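Long-range contacts in cystathionine beta-lyase family protein, YNBB B.subtilis ortholog (Clostridium acetobutylicum, PDB 3HVY), which carries covalently bound pyridoxal phosphate and probably acts as a carbon-sulphur lyase of the methionine gamma-lyase family, perhaps linked to aluminium resistance: residues T186-R191 / I402-G407; G319-P324 / A336-D341. All blocks are in the same frame, centred on the assembly; numbering follows the deposited sequence.

Contact 1 (T186-R191 / I402-G407)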
ATOM      1  N   THR D 186      -9.152  29.270  17.150  1.00 34.91           N
ATOM      2  CA  THR D 186      -8.449  30.536  16.957  1.00 39.36           C
ATOM      3  C   THR D 186      -7.155  30.230  16.210  1.00 42.86           C
ATOM      4  O   THR D 186      -6.576  29.143  16.334  1.00 45.54           O
ATOM      5  CB  THR D 186      -8.020  31.128  18.338  1.00 39.25           C
ATOM      6  OG1 THR D 186      -9.176  31.289  19.165  1.00 40.50           O
ATOM      7  CG2 THR D 186      -7.209  32.433  18.211  1.00 41.43           C
ATOM      8  N   GLY D 187      -6.632  31.149  15.444  1.00 46.20           N
ATOM      9  CA  GLY D 187      -5.290  30.793  14.924  1.00 49.78           C
ATOM     10  C   GLY D 187      -4.163  31.281  15.844  1.00 48.19           C
ATOM     11  O   GLY D 187      -4.077  30.962  17.036  1.00 45.58           O
ATOM     12  N   TYR D 188      -3.300  32.099  15.275  1.00 50.47           N
ATOM     13  CA  TYR D 188      -2.229  32.661  16.040  1.00 50.80           C
ATOM     14  C   TYR D 188      -2.717  33.924  16.723  1.00 52.27           C
ATOM     15  O   TYR D 188      -2.419  35.020  16.272  1.00 57.89           O
ATOM     16  CB  TYR D 188      -1.037  32.994  15.144  1.00 51.25           C
ATOM     17  CG  TYR D 188      -0.232  31.818  14.655  1.00 49.48           C
ATOM     18  CD1 TYR D 188      -0.184  30.619  15.367  1.00 48.47           C
ATOM     19  CD2 TYR D 188       0.553  31.936  13.512  1.00 54.38           C
ATOM     20  CE1 TYR D 188       0.576  29.570  14.936  1.00 57.48           C
ATOM     21  CE2 TYR D 188       1.333  30.887  13.067  1.00 55.42           C
ATOM     22  CZ  TYR D 188       1.347  29.705  13.784  1.00 60.83           C
ATOM     23  OH  TYR D 188       2.122  28.662  13.344  1.00 61.62           O
ATOM     24  N   GLY D 189      -3.452  33.799  17.811  1.00 47.47           N
ATOM     25  CA  GLY D 189      -3.831  35.000  18.545  1.00 47.70           C
ATOM     26  C   GLY D 189      -3.763  34.791  20.042  1.00 46.71           C
ATOM     27  O   GLY D 189      -3.078  33.899  20.531  1.00 49.54           O
ATOM     28  N   TRP D 190      -4.456  35.640  20.768  1.00 41.60           N
ATOM     29  CA  TRP D 190      -4.563  35.478  22.187  1.00 39.69           C
ATOM     30  C   TRP D 190      -6.055  35.618  22.477  1.00 38.84           C
ATOM     31  O   TRP D 190      -6.494  36.580  23.063  1.00 38.28           O
ATOM     32  CB  TRP D 190      -3.689  36.486  22.928  1.00 37.51           C
ATOM     33  CG  TRP D 190      -3.575  36.198  24.386  1.00 38.39           C
ATOM     34  CD1 TRP D 190      -4.253  36.816  25.391  1.00 34.90           C
ATOM     35  CD2 TRP D 190      -2.769  35.176  25.017  1.00 34.13           C
ATOM     36  NE1 TRP D 190      -3.900  36.281  26.598  1.00 36.48           N
ATOM     37  CE2 TRP D 190      -2.991  35.269  26.402  1.00 34.82           C
ATOM     38  CE3 TRP D 190      -1.898  34.189  24.539  1.00 31.39           C
ATOM     39  CZ2 TRP D 190      -2.362  34.417  27.323  1.00 33.58           C
ATOM     40  CZ3 TRP D 190      -1.262  33.363  25.452  1.00 32.27           C
ATOM     41  CH2 TRP D 190      -1.488  33.480  26.813  1.00 33.36           C
ATOM     42  N   ARG D 191      -6.818  34.616  22.036  1.00 38.84           N
ATOM     43  CA  ARG D 191      -8.278  34.604  22.146  1.00 36.90           C
ATOM     44  C   ARG D 191      -8.665  33.153  22.219  1.00 35.29           C
ATOM     45  O   ARG D 191      -8.159  32.337  21.441  1.00 39.04           O
ATOM     46  CB  ARG D 191      -8.957  35.229  20.909  1.00 34.36           C
ATOM     47  N   ILE D 402       4.304  34.214  21.978  1.00 34.82           N
ATOM     48  CA  ILE D 402       3.359  33.209  22.326  1.00 33.53           C
ATOM     49  C   ILE D 402       3.697  31.989  21.532  1.00 33.83           C
ATOM     50  O   ILE D 402       3.932  32.049  20.322  1.00 30.02           O
ATOM     51  CB  ILE D 402       1.946  33.637  21.938  1.00 32.52           C
ATOM     52  CG1 ILE D 402       1.507  34.878  22.739  1.00 34.91           C
ATOM     53  CG2 ILE D 402       0.969  32.449  22.134  1.00 24.42           C
ATOM     54  CD1 ILE D 402       0.426  35.704  22.097  1.00 27.83           C
ATOM     55  N   GLY D 403       3.672  30.837  22.197  1.00 32.24           N
ATOM     56  CA  GLY D 403       3.859  29.588  21.505  1.00 29.88           C
ATOM     57  C   GLY D 403       2.620  28.727  21.548  1.00 34.74           C
ATOM     58  O   GLY D 403       1.821  28.785  22.514  1.00 31.38           O
ATOM     59  N   TYR D 404       2.485  27.868  20.537  1.00 32.96           N
ATOM     60  CA  TYR D 404       1.289  27.061  20.415  1.00 32.62           C
ATOM     61  C   TYR D 404       1.656  25.605  20.375  1.00 34.56           C
ATOM     62  O   TYR D 404       2.408  25.193  19.504  1.00 36.90           O
ATOM     63  CB  TYR D 404       0.507  27.471  19.175  1.00 32.95           C
ATOM     64  CG  TYR D 404       0.193  28.949  19.155  1.00 31.31           C
ATOM     65  CD1 TYR D 404      -0.997  29.444  19.648  1.00 33.31           C
ATOM     66  CD2 TYR D 404       1.103  29.842  18.664  1.00 28.43           C
ATOM     67  CE1 TYR D 404      -1.253  30.814  19.634  1.00 29.25           C
ATOM     68  CE2 TYR D 404       0.860  31.174  18.665  1.00 33.59           C
ATOM     69  CZ  TYR D 404      -0.326  31.661  19.154  1.00 32.83           C
ATOM     70  OH  TYR D 404      -0.576  33.040  19.146  1.00 31.69           O
ATOM     71  N   LEU D 405       1.130  24.849  21.340  1.00 32.63           N
ATOM     72  CA  LEU D 405       1.364  23.421  21.481  1.00 34.18           C
ATOM     73  C   LEU D 405       0.077  22.696  21.174  1.00 34.13           C
ATOM     74  O   LEU D 405      -0.996  23.137  21.545  1.00 33.63           O
ATOM     75  CB  LEU D 405       1.774  23.087  22.928  1.00 38.17           C
ATOM     76  CG  LEU D 405       2.008  21.602  23.247  1.00 45.10           C
ATOM     77  CD1 LEU D 405       3.440  21.283  22.994  1.00 46.20           C
ATOM     78  CD2 LEU D 405       1.667  21.221  24.663  1.00 49.75           C
ATOM     79  N   GLN D 406       0.172  21.612  20.438  1.00 28.16           N
ATOM     80  CA  GLN D 406      -0.985  20.762  20.225  1.00 32.18           C
ATOM     81  C   GLN D 406      -0.602  19.337  19.957  1.00 33.57           C
ATOM     82  O   GLN D 406       0.478  19.060  19.475  1.00 36.41           O
ATOM     83  CB  GLN D 406      -1.891  21.231  19.103  1.00 32.15           C
ATOM     84  CG  GLN D 406      -1.304  21.201  17.756  1.00 41.84           C
ATOM     85  CD  GLN D 406      -0.434  22.364  17.531  1.00 48.92           C
ATOM     86  OE1 GLN D 406      -0.847  23.498  17.749  1.00 51.90           O
ATOM     87  NE2 GLN D 406       0.793  22.111  17.124  1.00 54.91           N
ATOM     88  N   GLY D 407      -1.494  18.433  20.325  1.00 32.76           N
ATOM     89  CA  GLY D 407      -1.337  17.040  19.997  1.00 32.05           C
ATOM     90  C   GLY D 407      -0.706  16.220  21.078  1.00 32.74           C
ATOM     91  O   GLY D 407      -0.299  16.734  22.089  1.00 30.51           O
TER

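Contact 2 (G319-P324 / A336-D341)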
ATOM      1  N   GLY D 319       4.917  30.223  36.187  1.00 34.60           N
ATOM      2  CA  GLY D 319       4.861  31.677  36.092  1.00 37.43           C
ATOM      3  C   GLY D 319       4.290  32.244  34.802  1.00 38.31           C
ATOM      4  O   GLY D 319       4.142  33.435  34.693  1.00 41.10           O
ATOM      5  N   PHE D 320       3.927  31.400  33.836  1.00 34.46           N
ATOM      6  CA  PHE D 320       3.496  31.890  32.545  1.00 29.94           C
ATOM      7  C   PHE D 320       1.993  32.115  32.435  1.00 29.31           C
ATOM      8  O   PHE D 320       1.178  31.328  32.975  1.00 31.57           O
ATOM      9  CB  PHE D 320       3.936  30.912  31.451  1.00 30.69           C
ATOM     10  CG  PHE D 320       5.429  30.776  31.311  1.00 28.14           C
ATOM     11  CD1 PHE D 320       6.155  31.714  30.559  1.00 41.58           C
ATOM     12  CD2 PHE D 320       6.113  29.752  31.935  1.00 34.54           C
ATOM     13  CE1 PHE D 320       7.513  31.594  30.403  1.00 38.24           C
ATOM     14  CE2 PHE D 320       7.485  29.635  31.808  1.00 39.86           C
ATOM     15  CZ  PHE D 320       8.196  30.541  31.050  1.00 34.50           C
ATOM     16  N   ASP D 321       1.638  33.179  31.697  1.00 29.49           N
ATOM     17  CA  ASP D 321       0.257  33.399  31.280  1.00 30.20           C
ATOM     18  C   ASP D 321       0.010  32.403  30.141  1.00 30.50           C
ATOM     19  O   ASP D 321       0.831  32.286  29.228  1.00 35.20           O
ATOM     20  CB  ASP D 321       0.051  34.840  30.809  1.00 29.70           C
ATOM     21  CG  ASP D 321      -1.435  35.262  30.817  1.00 32.19           C
ATOM     22  OD1 ASP D 321      -1.719  36.426  30.458  1.00 44.19           O
ATOM     23  OD2 ASP D 321      -2.301  34.420  31.199  1.00 37.09           O
ATOM     24  N   VAL D 322      -1.079  31.649  30.229  1.00 32.50           N
ATOM     25  CA  VAL D 322      -1.433  30.630  29.231  1.00 27.28           C
ATOM     26  C   VAL D 322      -2.857  30.884  28.792  1.00 30.95           C
ATOM     27  O   VAL D 322      -3.635  31.562  29.487  1.00 30.16           O
ATOM     28  CB  VAL D 322      -1.280  29.193  29.803  1.00 28.29           C
ATOM     29  CG1 VAL D 322       0.115  29.015  30.374  1.00 28.69           C
ATOM     30  CG2 VAL D 322      -2.343  28.879  30.894  1.00 30.40           C
ATOM     31  N   LEU D 323      -3.226  30.322  27.640  1.00 30.80           N
ATOM     32  CA  LEU D 323      -4.586  30.425  27.171  1.00 29.22           C
ATOM     33  C   LEU D 323      -4.920  29.272  26.265  1.00 29.92           C
ATOM     34  O   LEU D 323      -4.190  29.021  25.313  1.00 30.89           O
ATOM     35  CB  LEU D 323      -4.775  31.718  26.424  1.00 27.39           C
ATOM     36  CG  LEU D 323      -6.224  32.126  26.206  1.00 36.69           C
ATOM     37  CD1 LEU D 323      -6.834  32.543  27.578  1.00 41.02           C
ATOM     38  CD2 LEU D 323      -6.238  33.277  25.238  1.00 34.09           C
ATOM     39  N   PRO D 324      -6.034  28.577  26.537  1.00 29.26           N
ATOM     40  CA  PRO D 324      -6.944  28.785  27.657  1.00 28.93           C
ATOM     41  C   PRO D 324      -6.328  28.353  28.978  1.00 29.64           C
ATOM     42  O   PRO D 324      -5.241  27.717  28.986  1.00 28.02           O
ATOM     43  CB  PRO D 324      -8.129  27.846  27.337  1.00 27.72           C
ATOM     44  CG  PRO D 324      -7.965  27.501  25.903  1.00 29.11           C
ATOM     45  CD  PRO D 324      -6.504  27.511  25.640  1.00 27.99           C
ATOM     46  N   ALA D 336      -1.967  27.658  24.103  1.00 27.64           N
ATOM     47  CA  ALA D 336      -1.059  28.806  23.900  1.00 28.88           C
ATOM     48  C   ALA D 336      -0.349  29.157  25.214  1.00 27.14           C
ATOM     49  O   ALA D 336      -0.924  29.015  26.296  1.00 28.93           O
ATOM     50  CB  ALA D 336      -1.838  30.041  23.319  1.00 26.70           C
ATOM     51  N   ILE D 337       0.903  29.597  25.108  1.00 30.90           N
ATOM     52  CA  ILE D 337       1.722  29.934  26.249  1.00 28.60           C
ATOM     53  C   ILE D 337       2.428  31.275  25.898  1.00 31.40           C
ATOM     54  O   ILE D 337       3.085  31.352  24.864  1.00 33.81           O
ATOM     55  CB  ILE D 337       2.820  28.877  26.489  1.00 30.43           C
ATOM     56  CG1 ILE D 337       2.249  27.431  26.528  1.00 34.59           C
ATOM     57  CG2 ILE D 337       3.660  29.237  27.762  1.00 26.81           C
ATOM     58  CD1 ILE D 337       3.336  26.349  26.471  1.00 33.95           C
ATOM     59  N   LYS D 338       2.250  32.312  26.711  1.00 30.03           N
ATOM     60  CA  LYS D 338       2.918  33.609  26.474  1.00 32.20           C
ATOM     61  C   LYS D 338       4.290  33.593  27.158  1.00 32.54           C
ATOM     62  O   LYS D 338       4.408  33.801  28.347  1.00 32.88           O
ATOM     63  CB  LYS D 338       2.051  34.744  26.977  1.00 31.40           C
ATOM     64  CG  LYS D 338       2.532  36.140  26.625  1.00 33.61           C
ATOM     65  CD  LYS D 338       1.588  37.236  27.109  1.00 41.68           C
ATOM     66  CE  LYS D 338       0.213  37.169  26.405  1.00 51.46           C
ATOM     67  NZ  LYS D 338      -0.672  38.352  26.664  1.00 48.58           N
ATOM     68  N   PHE D 339       5.334  33.327  26.390  1.00 33.24           N
ATOM     69  CA  PHE D 339       6.677  33.231  26.968  1.00 35.00           C
ATOM     70  C   PHE D 339       7.248  34.608  27.344  1.00 37.80           C
ATOM     71  O   PHE D 339       8.028  34.704  28.281  1.00 38.80           O
ATOM     72  CB  PHE D 339       7.606  32.453  26.028  1.00 32.53           C
ATOM     73  CG  PHE D 339       7.265  30.998  25.918  1.00 32.14           C
ATOM     74  CD1 PHE D 339       7.705  30.102  26.875  1.00 31.76           C
ATOM     75  CD2 PHE D 339       6.459  30.543  24.905  1.00 31.84           C
ATOM     76  CE1 PHE D 339       7.386  28.789  26.795  1.00 30.49           C
ATOM     77  CE2 PHE D 339       6.140  29.222  24.799  1.00 31.18           C
ATOM     78  CZ  PHE D 339       6.604  28.339  25.748  1.00 31.15           C
ATOM     79  N   ASN D 340       6.831  35.655  26.628  1.00 39.11           N
ATOM     80  CA  ASN D 340       7.280  37.044  26.847  1.00 38.60           C
ATOM     81  C   ASN D 340       8.785  37.185  26.671  1.00 39.08           C
ATOM     82  O   ASN D 340       9.402  38.073  27.269  1.00 36.80           O
ATOM     83  CB  ASN D 340       6.893  37.574  28.235  1.00 37.95           C
ATOM     84  CG  ASN D 340       5.505  38.147  28.285  1.00 45.22           C
ATOM     85  OD1 ASN D 340       5.084  38.881  27.380  1.00 40.95           O
ATOM     86  ND2 ASN D 340       4.766  37.819  29.362  1.00 42.77           N
ATOM     87  N   ASP D 341       9.372  36.298  25.872  1.00 38.01           N
ATOM     88  CA  ASP D 341      10.797  36.261  25.692  1.00 37.33           C
ATOM     89  C   ASP D 341      11.106  35.340  24.503  1.00 39.71           C
ATOM     90  O   ASP D 341      10.642  34.192  24.447  1.00 38.11           O
ATOM     91  CB  ASP D 341      11.480  35.785  26.997  1.00 38.90           C
ATOM     92  CG  ASP D 341      12.993  35.758  26.893  1.00 43.97           C
ATOM     93  OD1 ASP D 341      13.622  36.842  26.889  1.00 49.18           O
ATOM     94  OD2 ASP D 341      13.552  34.653  26.810  1.00 42.04           O
TER
HETATM   95  O   HOH W   1       3.536  34.934  30.670  1.00 31.92           O

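Contact 1 (T186-R191 / I402-G407)
Tyr404 meets the loop 186-191 with two parts of its phenol at once: the hydroxyl approaches a backbone carbonyl while one ring face lies under a second tyrosine. Its OH is 3.0 Å from Gly189 O, which sits at the ring edge, close to the ring plane. Over one face of the Tyr404 ring comes Tyr188, whose CD1 is 3.5 Å from Tyr404 CE2 and displaced toward the rim. The two rings meet obliquely, their planes differing by 33° with centroids 5.0 Å apart. Tyr188 OH extends beyond this overlap to a hydrogen bond with Asp394 on the adjacent strand 392-396. Tyr188 is the centre of an inverse gamma turn, whose bond from Gly189 N to Gly187 O (3.0 Å) is weak.

Strand 402-406 is the middle strand of the five-stranded antiparallel sheet. The contact brings the loop that follows strand 177-183 of the mixed seven-stranded sheet against this middle strand, in an arrangement consistent with a fold-type I pyridoxal-phosphate enzyme.

Farther along, Trp190 CG is anti to the backbone N (chi1 -170°), and the indole's six-membered ring meets Ile402, with CE3 3.7 Å from Ile402 CD1. Ile402 CG2 also approaches Trp190 CZ3, at 4.1 Å. Thr186 OG1 donates to Arg191 O over 2.7 Å, from above the carbonyl plane, bridging the two ends of the loop segment.

Contact 2 (G319-P324 / A336-D341)
Phe320 and Phe339 both carry CG anti to their own carbonyl carbon (chi1 -64° and -69°), and their rings meet beside the end of the strand pair. The pair is T-shaped: the edge of Phe339 is turned toward the face of Phe320, with centroids 5.4 Å apart, planes at 64°, and Phe320 CE1 3.8 Å from Phe339 CD1. The carbonyl oxygens of Lys338 and Phe339 lie at the edge of the Phe320 ring, near its plane.

Strands 321-323 and 334-338 form an antiparallel beta hairpin. Leu323 and Ala336 are a hydrogen-bonded pair, with Leu323 N to Ala336 O at 3.0 Å and Ala336 N to Leu323 O at 2.9 Å. Val322 and Ile337 follow as a non-hydrogen-bonded pair. Next, Lys338 N donates almost straight to Asp321 O (2.9 Å), but the return link runs through a water, which accepts from Asp321 N (2.8 Å) and donates to Lys338 O (2.7 Å). Asp321 and Lys338 have opposite charges nearby without a salt bridge; Asp321 instead pairs with Lys325, and Lys338 makes a cation-pi contact with Trp190.

Ile337, Phe320 and Phe339 all pack on Met315 of helix 287-317, and Ile337 and Phe339 also meet Phe348 of helix 342-354. From the other sheet face, Ala336 touches Ile402 and Tyr404 of the neighbouring strand 402-406.

Overall arrangement
From the N terminus, after the earlier strands of the mixed sheet, the chain runs through strand 177-183 into the loop 186-191, and contact 1 closes a loop of some 210 residues when strand 402-406 meets it. Within that long excursion, after helix 287-317, the chain enters the short hairpin of contact 2, closed across only a dozen residues; contact 2 thus nests in contact 1, and the two do not cross. Their centres are about 10 Å apart. Strands 334-338 and 402-406 are sheet neighbours, probably bonded from Gly403 N to Ile337 O at 2.8 Å. Trp190 of contact 1 also packs on the hairpin edge, its CH2 lying 3.5 Å from Val322 C.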